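Local structure of putative ABC transporter subunit, substrate-binding component (Rhodopseudomonas palustris, 4EVS) at residues F124-K135 with A155-E166. The protein binds 4-hydroxybenzoate as the solute-binding component of an ABC transporter, and probably delivers benzoate derivatives for uptake. Numbering follows the deposited sequence.
Sequences FQNTVPAAKVAK and AETAFKKTFEAE
Helices 124-135 and 155-165 touch roughly parallel, their axes 8.3 Å apart at the closest point and crossing at -34°; Glu-166 lies just past the end of the second. Phe-124 lays one ring face over the methyl of Ala-158. That CB stands 3.7 Å from the ring centroid, a CH-pi contact displaced toward the rim. Without the ring, as with an alanine at Phe-124, the Ala-158 methyl would probably lose its aromatic cover and Thr-157 CG2 a neighbour. Thr-127 turns its methyl to the partner helix: CG2 is anti to the backbone N and lies 3.4 Å from Ala-155 O. Its hydroxyl bonds back to Met-123 O. Phe-159 is a knob in the hole formed by Thr-127, Ala-130, Ala-131 and Ala-134. Ala-131 CB sits over one face of its ring, while Thr-127 CG2 and Ala-134 CB meet the edge. The small alanines let the ring come close, with CE2 3.5 Å from Ala-131 CA. The Phe-159 ring also stacks with that of Phe-199 from strand 197-201. Thr-162 packs its CB and CG2 on Ala-131 CB, and its OG1 donates to Ala-158 O over 2.9 Å. At the far end Lys-135 and Glu-166 run antiparallel alongside each other. Lys-135 NZ donates to the backbone Glu-166 O at 3.0 Å, tilted 24° from the carbonyl plane. Glu-166 OE2 is linked by a water to Lys-132 O. Phe-159 and Phe-163 also reach Val-142 of strand 141-147, and Ala-134 touches Met-197. The side chain of Ala-155 is about 9 Å from the bound 4-hydroxybenzoate. The pair is part of the helical layer packed on strands 141-147 and 197-201, which run parallel in one alpha/beta lobe, as in periplasmic binding proteins of the leucine-binding family.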
loop_
_atom_site.group_PDB
_atom_site.type_symbol
_atom_site.label_atom_id
_atom_site.label_comp_id
_atom_site.label_asym_id
_atom_site.label_seq_id
_atom_site.Cartn_x
_atom_site.Cartn_y
_atom_site.Cartn_z
ATOM N N PHE A 124 -9.730 2.007 3.489
ATOM C CA PHE A 124 -10.930 1.399 4.083
ATOM C C PHE A 124 -10.748 -0.093 4.265
ATOM O O PHE A 124 -11.144 -0.659 5.273
ATOM C CB PHE A 124 -12.185 1.612 3.194
ATOM C CG PHE A 124 -12.996 2.800 3.547
ATOM C CD1 PHE A 124 -12.632 4.051 3.094
ATOM C CD2 PHE A 124 -14.185 2.660 4.221
ATOM C CE1 PHE A 124 -13.362 5.156 3.383
ATOM C CE2 PHE A 124 -14.946 3.759 4.511
ATOM C CZ PHE A 124 -14.562 5.012 4.042
ATOM N N GLN A 125 -10.145 -0.739 3.266
ATOM C CA GLN A 125 -9.940 -2.187 3.315
ATOM C C GLN A 125 -9.171 -2.597 4.570
ATOM O O GLN A 125 -9.550 -3.560 5.232
ATOM C CB GLN A 125 -9.247 -2.620 2.038
ATOM C CG GLN A 125 -9.016 -4.130 1.825
ATOM C CD GLN A 125 -8.423 -4.377 0.492
ATOM O OE1 GLN A 125 -7.450 -3.714 0.096
ATOM N NE2 GLN A 125 -8.981 -5.334 -0.235
ATOM N N ASN A 126 -8.050 -1.896 4.850
ATOM C CA ASN A 126 -7.266 -2.204 6.052
ATOM C C ASN A 126 -7.798 -1.629 7.356
ATOM O O ASN A 126 -7.587 -2.214 8.418
ATOM C CB ASN A 126 -5.790 -1.788 5.860
ATOM C CG ASN A 126 -5.042 -2.702 4.923
ATOM O OD1 ASN A 126 -5.208 -3.928 4.987
ATOM N ND2 ASN A 126 -4.131 -2.117 4.085
ATOM N N THR A 127 -8.518 -0.517 7.267
ATOM C CA THR A 127 -8.944 0.190 8.484
ATOM C C THR A 127 -10.174 -0.405 9.131
ATOM O O THR A 127 -10.278 -0.372 10.362
ATOM C CB THR A 127 -9.171 1.695 8.200
ATOM O OG1 THR A 127 -7.928 2.273 7.743
ATOM C CG2 THR A 127 -9.624 2.443 9.423
ATOM N N VAL A 128 -11.114 -0.898 8.339
ATOM C CA VAL A 128 -12.313 -1.504 8.916
ATOM C C VAL A 128 -11.907 -2.639 9.898
ATOM O O VAL A 128 -12.358 -2.634 11.047
ATOM C CB VAL A 128 -13.368 -1.886 7.878
ATOM C CG1 VAL A 128 -14.420 -2.858 8.463
ATOM C CG2 VAL A 128 -14.035 -0.627 7.259
ATOM N N PRO A 129 -11.014 -3.559 9.490
ATOM C CA PRO A 129 -10.549 -4.534 10.484
ATOM C C PRO A 129 -9.858 -3.899 11.664
ATOM O O PRO A 129 -9.969 -4.423 12.777
ATOM C CB PRO A 129 -9.592 -5.422 9.688
ATOM C CG PRO A 129 -10.189 -5.395 8.274
ATOM C CD PRO A 129 -10.644 -3.975 8.119
ATOM N N ALA A 130 -9.064 -2.842 11.458
ATOM C CA ALA A 130 -8.411 -2.185 12.575
ATOM C C ALA A 130 -9.403 -1.719 13.618
ATOM O O ALA A 130 -9.187 -1.854 14.834
ATOM C CB ALA A 130 -7.577 -1.005 12.121
ATOM N N ALA A 131 -10.529 -1.177 13.170
ATOM C CA ALA A 131 -11.553 -0.683 14.112
ATOM C C ALA A 131 -12.272 -1.842 14.842
ATOM O O ALA A 131 -12.612 -1.726 16.033
ATOM C CB ALA A 131 -12.529 0.213 13.403
ATOM N N LYS A 132 -12.462 -2.961 14.147
ATOM C CA LYS A 132 -12.991 -4.181 14.771
ATOM C C LYS A 132 -12.042 -4.689 15.856
ATOM O O LYS A 132 -12.465 -5.037 16.965
ATOM C CB LYS A 132 -13.267 -5.241 13.697
ATOM C CG LYS A 132 -14.485 -4.893 12.859
ATOM C CD LYS A 132 -14.705 -5.875 11.708
ATOM C CE LYS A 132 -16.164 -5.879 11.202
ATOM N NZ LYS A 132 -16.700 -4.534 10.803
ATOM N N VAL A 133 -10.749 -4.726 15.549
ATOM C CA VAL A 133 -9.776 -5.222 16.503
ATOM C C VAL A 133 -9.653 -4.277 17.675
ATOM O O VAL A 133 -9.459 -4.712 18.818
ATOM C CB VAL A 133 -8.414 -5.415 15.867
ATOM C CG1 VAL A 133 -7.347 -5.771 16.937
ATOM C CG2 VAL A 133 -8.471 -6.524 14.761
ATOM N N ALA A 134 -9.734 -2.978 17.403
ATOM C CA ALA A 134 -9.639 -1.999 18.496
ATOM C C ALA A 134 -10.665 -2.325 19.560
ATOM O O ALA A 134 -10.385 -2.277 20.748
ATOM C CB ALA A 134 -9.812 -0.566 17.970
ATOM N N LYS A 135 -11.892 -2.597 19.135
ATOM C CA LYS A 135 -12.949 -3.005 20.057
ATOM C C LYS A 135 -12.632 -4.311 20.784
ATOM O O LYS A 135 -12.774 -4.407 22.017
ATOM C CB LYS A 135 -14.267 -3.137 19.268
ATOM C CG LYS A 135 -15.444 -3.652 20.038
ATOM C CD LYS A 135 -15.918 -2.615 20.967
ATOM C CE LYS A 135 -17.043 -3.153 21.859
ATOM N NZ LYS A 135 -17.450 -2.042 22.760
ATOM N N ALA A 155 -9.092 6.842 5.967
ATOM C CA ALA A 155 -8.802 6.067 7.174
ATOM C C ALA A 155 -9.594 6.605 8.363
ATOM O O ALA A 155 -10.203 5.820 9.077
ATOM C CB ALA A 155 -7.284 6.048 7.469
ATOM N N GLU A 156 -9.611 7.914 8.521
ATOM C CA GLU A 156 -10.334 8.519 9.597
ATOM C C GLU A 156 -11.819 8.192 9.465
ATOM O O GLU A 156 -12.484 7.853 10.461
ATOM C CB GLU A 156 -10.147 10.038 9.562
ATOM C CG GLU A 156 -10.976 10.759 10.568
ATOM C CD GLU A 156 -10.855 12.283 10.518
ATOM O OE1 GLU A 156 -10.140 12.845 9.670
ATOM O OE2 GLU A 156 -11.527 12.931 11.361
ATOM N N THR A 157 -12.360 8.330 8.252
ATOM C CA THR A 157 -13.794 8.131 8.065
ATOM C C THR A 157 -14.151 6.684 8.372
ATOM O O THR A 157 -15.153 6.399 9.061
ATOM C CB THR A 157 -14.195 8.527 6.618
ATOM O OG1 THR A 157 -13.956 9.938 6.454
ATOM C CG2 THR A 157 -15.633 8.228 6.340
ATOM N N ALA A 158 -13.355 5.759 7.835
ATOM C CA ALA A 158 -13.590 4.325 8.042
ATOM C C ALA A 158 -13.509 3.961 9.531
ATOM O O ALA A 158 -14.362 3.212 10.067
ATOM C CB ALA A 158 -12.579 3.522 7.253
ATOM N N PHE A 159 -12.482 4.465 10.215
ATOM C CA PHE A 159 -12.319 4.143 11.650
ATOM C C PHE A 159 -13.443 4.692 12.524
ATOM O O PHE A 159 -14.002 3.971 13.332
ATOM C CB PHE A 159 -10.947 4.553 12.154
ATOM C CG PHE A 159 -10.613 3.936 13.492
ATOM C CD1 PHE A 159 -11.145 4.434 14.654
ATOM C CD2 PHE A 159 -9.831 2.783 13.566
ATOM C CE1 PHE A 159 -10.874 3.830 15.848
ATOM C CE2 PHE A 159 -9.569 2.182 14.759
ATOM C CZ PHE A 159 -10.100 2.690 15.910
ATOM N N LYS A 160 -13.798 5.942 12.314
ATOM C CA LYS A 160 -14.848 6.551 13.090
ATOM C C LYS A 160 -16.129 5.752 12.927
ATOM O O LYS A 160 -16.791 5.435 13.918
ATOM C CB LYS A 160 -15.104 7.955 12.613
ATOM C CG LYS A 160 -14.205 9.000 13.116
ATOM C CD LYS A 160 -14.752 10.389 12.682
ATOM C CE LYS A 160 -13.949 11.529 13.245
ATOM N NZ LYS A 160 -14.440 12.826 12.737
ATOM N N LYS A 161 -16.537 5.482 11.696
ATOM C CA LYS A 161 -17.832 4.826 11.480
ATOM C C LYS A 161 -17.880 3.459 12.157
ATOM O O LYS A 161 -18.856 3.106 12.833
ATOM C CB LYS A 161 -18.149 4.675 9.988
ATOM C CG LYS A 161 -19.414 3.868 9.728
ATOM C CD LYS A 161 -19.958 3.984 8.297
ATOM C CE LYS A 161 -21.480 3.743 8.296
ATOM N NZ LYS A 161 -21.934 2.765 9.356
ATOM N N THR A 162 -16.825 2.684 11.950
ATOM C CA THR A 162 -16.826 1.314 12.387
ATOM C C THR A 162 -16.713 1.230 13.919
ATOM O O THR A 162 -17.453 0.482 14.568
ATOM C CB THR A 162 -15.662 0.547 11.706
ATOM O OG1 THR A 162 -15.735 0.691 10.251
ATOM C CG2 THR A 162 -15.677 -0.898 12.121
ATOM N N PHE A 163 -15.794 2.007 14.494
ATOM C CA PHE A 163 -15.509 1.950 15.915
ATOM C C PHE A 163 -16.720 2.487 16.677
ATOM O O PHE A 163 -17.113 1.923 17.712
ATOM C CB PHE A 163 -14.200 2.691 16.239
ATOM C CG PHE A 163 -13.752 2.561 17.667
ATOM C CD1 PHE A 163 -13.452 1.326 18.217
ATOM C CD2 PHE A 163 -13.692 3.675 18.488
ATOM C CE1 PHE A 163 -13.068 1.202 19.538
ATOM C CE2 PHE A 163 -13.271 3.546 19.808
ATOM C CZ PHE A 163 -12.976 2.323 20.329
ATOM N N GLU A 164 -17.324 3.563 16.180
ATOM C CA GLU A 164 -18.480 4.152 16.871
ATOM C C GLU A 164 -19.670 3.194 16.847
ATOM O O GLU A 164 -20.433 3.070 17.823
ATOM C CB GLU A 164 -18.798 5.535 16.294
ATOM C CG GLU A 164 -17.722 6.582 16.717
ATOM C CD GLU A 164 -17.879 7.961 16.044
ATOM O OE1 GLU A 164 -18.990 8.291 15.596
ATOM O OE2 GLU A 164 -16.865 8.712 15.936
ATOM N N ALA A 165 -19.814 2.448 15.761
ATOM C CA ALA A 165 -20.917 1.486 15.634
ATOM C C ALA A 165 -20.790 0.337 16.617
ATOM O O ALA A 165 -21.807 -0.209 17.078
ATOM C CB ALA A 165 -20.994 0.955 14.193
ATOM N N GLU A 166 -19.557 0.021 16.994
ATOM C CA GLU A 166 -19.275 -1.003 17.980
ATOM C C GLU A 166 -19.336 -0.477 19.397
ATOM O O GLU A 166 -19.073 -1.230 20.353
ATOM C CB GLU A 166 -17.875 -1.553 17.752
ATOM C CG GLU A 166 -17.722 -2.187 16.416
ATOM C CD GLU A 166 -16.308 -2.485 16.102
ATOM O OE1 GLU A 166 -15.389 -1.708 16.518
ATOM O OE2 GLU A 166 -16.123 -3.516 15.427
HETATM O O HOH W 1 -15.268 -6.381 16.735
#